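Local coordinates for hydrogenase 2 maturation peptidase (Thaumarchaeota archaeon SCGC AB-539-E09, PDB 5TTX), which probably acts as an endopeptidase that matures the large subunit of a nickel-iron hydrogenase by trimming its C-terminal end, at residues R28-D31 and L32-M36; E85-G88 and L89-D92. All coordinates share one frame; numbering follows the deposited sequence.

Interaction 1 of 2, residues R28-D31 and L32-M36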
ATOM      1  N   ARG A  28      -7.916  49.692  -1.963  1.00 30.89           N
ATOM      2  CA  ARG A  28      -8.311  50.876  -2.715  1.00 33.62           C
ATOM      3  C   ARG A  28      -8.622  50.535  -4.180  1.00 35.77           C
ATOM      4  O   ARG A  28      -9.460  51.199  -4.795  1.00 35.21           O
ATOM      5  CB  ARG A  28      -7.229  51.950  -2.599  1.00 23.88           C
ATOM      6  CG  ARG A  28      -7.186  52.670  -1.220  1.00 30.33           C
ATOM      7  CD  ARG A  28      -8.341  53.682  -1.039  1.00 28.88           C
ATOM      8  NE  ARG A  28      -8.268  54.690  -2.078  1.00 28.20           N
ATOM      9  CZ  ARG A  28      -7.624  55.848  -1.950  1.00 31.73           C
ATOM     10  NH1 ARG A  28      -7.012  56.164  -0.802  1.00 26.84           N
ATOM     11  NH2 ARG A  28      -7.586  56.686  -2.974  1.00 27.23           N
ATOM     12  N   VAL A  29      -7.982  49.507  -4.747  1.00 31.74           N
ATOM     13  CA  VAL A  29      -8.386  49.035  -6.069  1.00 30.91           C
ATOM     14  C   VAL A  29      -9.786  48.441  -6.001  1.00 33.95           C
ATOM     15  O   VAL A  29     -10.623  48.682  -6.878  1.00 42.96           O
ATOM     16  CB  VAL A  29      -7.382  48.011  -6.634  1.00 30.43           C
ATOM     17  CG1 VAL A  29      -7.973  47.362  -7.921  1.00 24.68           C
ATOM     18  CG2 VAL A  29      -6.015  48.665  -6.932  1.00 22.53           C
ATOM     19  N   VAL A  30     -10.072  47.670  -4.953  1.00 32.44           N
ATOM     20  CA  VAL A  30     -11.426  47.146  -4.789  1.00 34.33           C
ATOM     21  C   VAL A  30     -12.442  48.282  -4.752  1.00 39.43           C
ATOM     22  O   VAL A  30     -13.517  48.178  -5.354  1.00 40.98           O
ATOM     23  CB  VAL A  30     -11.504  46.260  -3.534  1.00 32.19           C
ATOM     24  CG1 VAL A  30     -12.960  45.871  -3.225  1.00 35.06           C
ATOM     25  CG2 VAL A  30     -10.650  45.022  -3.755  1.00 31.51           C
ATOM     26  N   ASP A  31     -12.115  49.390  -4.059  1.00 33.67           N
ATOM     27  CA  ASP A  31     -13.008  50.548  -4.053  1.00 31.97           C
ATOM     28  C   ASP A  31     -13.290  51.030  -5.468  1.00 35.06           C
ATOM     29  O   ASP A  31     -14.441  51.321  -5.811  1.00 40.77           O
ATOM     30  CB  ASP A  31     -12.414  51.705  -3.246  1.00 37.53           C
ATOM     31  CG  ASP A  31     -12.308  51.409  -1.769  1.00 40.26           C
ATOM     32  OD1 ASP A  31     -12.774  50.333  -1.326  1.00 44.29           O
ATOM     33  OD2 ASP A  31     -11.757  52.272  -1.052  1.00 39.31           O
ATOM     34  N   LEU A  32     -12.253  51.132  -6.306  1.00 37.26           N
ATOM     35  CA  LEU A  32     -12.478  51.548  -7.687  1.00 39.16           C
ATOM     36  C   LEU A  32     -13.386  50.567  -8.413  1.00 34.55           C
ATOM     37  O   LEU A  32     -14.352  50.973  -9.069  1.00 50.56           O
ATOM     38  CB  LEU A  32     -11.150  51.700  -8.423  1.00 35.63           C
ATOM     39  CG  LEU A  32     -10.290  52.882  -7.982  1.00 34.43           C
ATOM     40  CD1 LEU A  32      -8.964  52.854  -8.744  1.00 30.65           C
ATOM     41  CD2 LEU A  32     -11.037  54.242  -8.211  1.00 29.54           C
ATOM     42  N   LEU A  33     -13.104  49.267  -8.288  1.00 39.19           N
ATOM     43  CA  LEU A  33     -13.898  48.247  -8.979  1.00 38.10           C
ATOM     44  C   LEU A  33     -15.345  48.240  -8.494  1.00 42.51           C
ATOM     45  O   LEU A  33     -16.279  48.205  -9.300  1.00 47.70           O
ATOM     46  CB  LEU A  33     -13.256  46.875  -8.789  1.00 31.03           C
ATOM     47  CG  LEU A  33     -11.914  46.730  -9.499  1.00 34.77           C
ATOM     48  CD1 LEU A  33     -11.224  45.452  -9.073  1.00 31.86           C
ATOM     49  CD2 LEU A  33     -12.124  46.744 -11.015  1.00 33.54           C
ATOM     50  N   SER A  34     -15.550  48.293  -7.174  1.00 44.25           N
ATOM     51  CA  SER A  34     -16.902  48.348  -6.621  1.00 43.34           C
ATOM     52  C   SER A  34     -17.702  49.536  -7.120  1.00 41.01           C
ATOM     53  O   SER A  34     -18.933  49.497  -7.059  1.00 52.34           O
ATOM     54  CB  SER A  34     -16.868  48.398  -5.094  1.00 41.51           C
ATOM     55  OG  SER A  34     -16.410  47.156  -4.565  1.00 57.01           O
ATOM     56  N   SER A  35     -17.064  50.600  -7.585  1.00 47.86           N
ATOM     57  CA  SER A  35     -17.853  51.715  -8.079  1.00 49.85           C
ATOM     58  C   SER A  35     -18.070  51.656  -9.588  1.00 49.34           C
ATOM     59  O   SER A  35     -18.788  52.495 -10.126  1.00 52.96           O
ATOM     60  CB  SER A  35     -17.223  53.058  -7.677  1.00 58.21           C
ATOM     61  OG  SER A  35     -16.163  53.433  -8.537  1.00 71.52           O
HETATM   62  N   MSE A  36     -17.471  50.698 -10.280  1.00 56.38           N
HETATM   63  CA  MSE A  36     -17.782  50.528 -11.686  1.00 64.31           C
HETATM   64  C   MSE A  36     -18.900  49.524 -11.766  1.00 69.44           C
HETATM   65  O   MSE A  36     -19.348  49.004 -10.751  1.00 78.46           O
HETATM   66  CB  MSE A  36     -16.569  50.069 -12.471  1.00 66.84           C
HETATM   67  CG  MSE A  36     -15.365  50.929 -12.213  1.00 78.39           C
HETATM   68 SE   MSE A  36     -13.756  50.163 -12.975  1.00 78.23          SE
HETATM   69  CE  MSE A  36     -13.845  50.998 -14.752  1.00 83.50           C
TER
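The carbonyl oxygen of V30 is gripped twice by one residue, S34: the backbone S34 N lies 2.7 Å from V30 O, and the hydroxyl S34 OG reaches V30 O at 3.2 Å. The amide bond is nearly straight (173° at the hydrogen) and runs close to the direction of the carbonyl, whereas the hydroxyl comes from above the carbonyl plane, 46° out of it, so the two donors use different parts of the oxygen. With chi1 at -69°, S34 OG lies beside its own backbone N, and this folds the hydroxyl back over the preceding turn. The same turn carries regular helical bonds from L32 N to R28 O and, at 2.9 Å, from L33 N to V29 O. Two residues further on, L32 O also has two donors, S35 N and S35 OG, each 3.1 Å away and on the same face of its plane. On the inner side V29 and L33 lie alongside each other, V29 CG1 meeting L33 CD1 at 3.9 Å; V29 also touches A150 of helix 141-158, and L33 touches A44 of strand 42-48, which helix 25-34 joins to strand 10-15 in a beta-alpha-beta unit. D31 OD1 forms a salt bridge with R18. Both serines thus spend their hydroxyls on main-chain carbonyls, supplementing the amide bonds near the C-terminal end of helix 25-34, where the i to i+4 bond from S35 N to D31 O is weak.

Interaction 2 of 2, residues E85-G88 and L89-D92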
ATOM      1  N   GLU A  85       0.898  28.843 -10.125  1.00 45.28           N
ATOM      2  CA  GLU A  85       0.435  27.653 -10.847  1.00 44.38           C
ATOM      3  C   GLU A  85       0.061  26.561  -9.840  1.00 46.49           C
ATOM      4  O   GLU A  85       0.897  25.746  -9.426  1.00 49.19           O
ATOM      5  CB  GLU A  85       1.512  27.183 -11.816  1.00 49.40           C
ATOM      6  CG  GLU A  85       1.235  27.511 -13.278  1.00 63.53           C
ATOM      7  CD  GLU A  85       2.495  27.810 -14.066  1.00 73.55           C
ATOM      8  OE1 GLU A  85       3.603  27.681 -13.506  1.00 77.71           O
ATOM      9  OE2 GLU A  85       2.373  28.190 -15.247  1.00 82.35           O
ATOM     10  N   VAL A  86      -1.222  26.518  -9.464  1.00 38.25           N
ATOM     11  CA  VAL A  86      -1.623  25.724  -8.303  1.00 42.78           C
ATOM     12  C   VAL A  86      -1.729  24.233  -8.632  1.00 39.55           C
ATOM     13  O   VAL A  86      -1.412  23.389  -7.789  1.00 39.07           O
ATOM     14  CB  VAL A  86      -2.929  26.267  -7.696  1.00 49.70           C
ATOM     15  CG1 VAL A  86      -3.312  25.461  -6.453  1.00 50.35           C
ATOM     16  CG2 VAL A  86      -2.762  27.733  -7.320  1.00 42.80           C
ATOM     17  N   ARG A  87      -2.177  23.861  -9.836  1.00 38.06           N
ATOM     18  CA  ARG A  87      -2.194  22.431 -10.153  1.00 48.19           C
ATOM     19  C   ARG A  87      -0.774  21.875 -10.166  1.00 39.44           C
ATOM     20  O   ARG A  87      -0.522  20.788  -9.642  1.00 43.60           O
ATOM     21  CB  ARG A  87      -2.916  22.147 -11.481  1.00 52.67           C
ATOM     22  CG  ARG A  87      -4.485  22.276 -11.447  1.00 65.16           C
ATOM     23  CD  ARG A  87      -5.292  21.255 -10.539  1.00 57.30           C
ATOM     24  NE  ARG A  87      -5.308  21.554  -9.091  1.00 63.24           N
ATOM     25  CZ  ARG A  87      -6.043  22.499  -8.474  1.00 63.45           C
ATOM     26  NH1 ARG A  87      -5.960  22.656  -7.158  1.00 64.40           N
ATOM     27  NH2 ARG A  87      -6.844  23.313  -9.142  1.00 54.98           N
ATOM     28  N   GLY A  88       0.179  22.637 -10.704  1.00 38.38           N
ATOM     29  CA  GLY A  88       1.573  22.245 -10.586  1.00 39.81           C
ATOM     30  C   GLY A  88       1.993  22.074  -9.139  1.00 49.05           C
ATOM     31  O   GLY A  88       2.706  21.124  -8.796  1.00 53.05           O
ATOM     32  N   LEU A  89       1.518  22.965  -8.267  1.00 40.42           N
ATOM     33  CA  LEU A  89       1.903  22.906  -6.862  1.00 40.46           C
ATOM     34  C   LEU A  89       1.369  21.647  -6.176  1.00 45.64           C
ATOM     35  O   LEU A  89       2.084  21.043  -5.366  1.00 46.51           O
ATOM     36  CB  LEU A  89       1.431  24.164  -6.145  1.00 39.98           C
ATOM     37  CG  LEU A  89       1.568  24.209  -4.625  1.00 45.19           C
ATOM     38  CD1 LEU A  89       3.030  24.110  -4.195  1.00 38.61           C
ATOM     39  CD2 LEU A  89       0.906  25.483  -4.076  1.00 31.88           C
ATOM     40  N   ASP A  90       0.131  21.227  -6.486  1.00 46.05           N
ATOM     41  CA  ASP A  90      -0.360  19.928  -6.014  1.00 54.12           C
ATOM     42  C   ASP A  90       0.622  18.822  -6.354  1.00 56.56           C
ATOM     43  O   ASP A  90       1.035  18.038  -5.486  1.00 57.95           O
ATOM     44  CB  ASP A  90      -1.706  19.573  -6.647  1.00 64.57           C
ATOM     45  CG  ASP A  90      -2.791  20.565  -6.329  1.00 83.48           C
ATOM     46  OD1 ASP A  90      -2.468  21.630  -5.774  1.00 92.18           O
ATOM     47  OD2 ASP A  90      -3.971  20.279  -6.638  1.00 87.61           O
ATOM     48  N   GLU A  91       0.982  18.733  -7.633  1.00 54.36           N
ATOM     49  CA  GLU A  91       1.869  17.674  -8.081  1.00 53.45           C
ATOM     50  C   GLU A  91       3.158  17.668  -7.285  1.00 56.36           C
ATOM     51  O   GLU A  91       3.633  16.598  -6.869  1.00 56.80           O
ATOM     52  CB  GLU A  91       2.152  17.828  -9.571  1.00 49.16           C
ATOM     53  CG  GLU A  91       1.054  17.281 -10.426  1.00 51.31           C
ATOM     54  CD  GLU A  91       0.712  15.839 -10.084  1.00 59.75           C
ATOM     55  OE1 GLU A  91      -0.333  15.625  -9.440  1.00 64.30           O
ATOM     56  OE2 GLU A  91       1.483  14.917 -10.442  1.00 63.71           O
ATOM     57  N   ASP A  92       3.730  18.853  -7.038  1.00 42.09           N
ATOM     58  CA  ASP A  92       4.961  18.909  -6.260  1.00 47.12           C
ATOM     59  C   ASP A  92       4.744  18.393  -4.848  1.00 49.40           C
ATOM     60  O   ASP A  92       5.644  17.772  -4.271  1.00 59.95           O
ATOM     61  CB  ASP A  92       5.516  20.335  -6.236  1.00 45.67           C
ATOM     62  CG  ASP A  92       5.873  20.831  -7.614  1.00 51.31           C
ATOM     63  OD1 ASP A  92       6.127  19.982  -8.484  1.00 64.29           O
ATOM     64  OD2 ASP A  92       5.891  22.059  -7.849  1.00 63.06           O
TER
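The guanidinium of R87 takes the carboxylate of D90 at its edge, D90 OD2 lying only 2° out of the guanidinium plane. Two nitrogens grip that single oxygen side-on: R87 NE and R87 NH1 are each 3.1 Å from D90 OD2, the first at 154° at the hydrogen. Both reach OD2 from the same face of the carboxylate, but NE comes from well above its plane and NH1 from the syn side, nearer to it; the two flat groups are accordingly turned 61° against each other. The arginine chain gets there by bending at chi2 and chi3, which lays it alongside D90 with both side chains pointing the same way. This i to i+3 salt bridge straddles the first turn of helix 86-98, which E85 opens from the N-cap position: E85 O accepts L89 N at 3.1 Å, and V86 O accepts D90 N at 3.0 Å. D90 OD1 stands 2.9 Å from V86 O, a pair of acceptors and so no bond, while D92 N closes on G88 O at 3.0 Å. The close V86 O would probably disfavour the charge of D90, which the two R87 donors offset. Around this turn, V86, L89 and D90 all touch I116 of helix 107-116, and R87 NH2 makes a weak hydrogen bond to L119 O just beyond that helix. L89 also packs on L89 of the second subunit, and D92 on its L84, so the helix that follows strand 79-83 contacts both helix 107-116 and a neighbouring copy of the protein.

In the fold
Interactions 1 and 2 are local contacts, each within one helix, and their centres lie 31 Å apart on opposite sides of the chain's centre, with nearest atoms about 19 Å apart. Both are partly buried. Interaction 1 closes helix 25-34 within the beta-alpha-beta unit joining strands 10-15 and 42-48, with buried valines and a leucine inward and serines outward; no other chain of the assembly touches it. Interaction 2 opens helix 86-98, with more of its residues exposed, and borders a second subunit. Their chemistry differs accordingly: neutral hydroxyls reinforce carbonyls at the end of one helix, whereas a charged side-chain pair spans the first turn of the other.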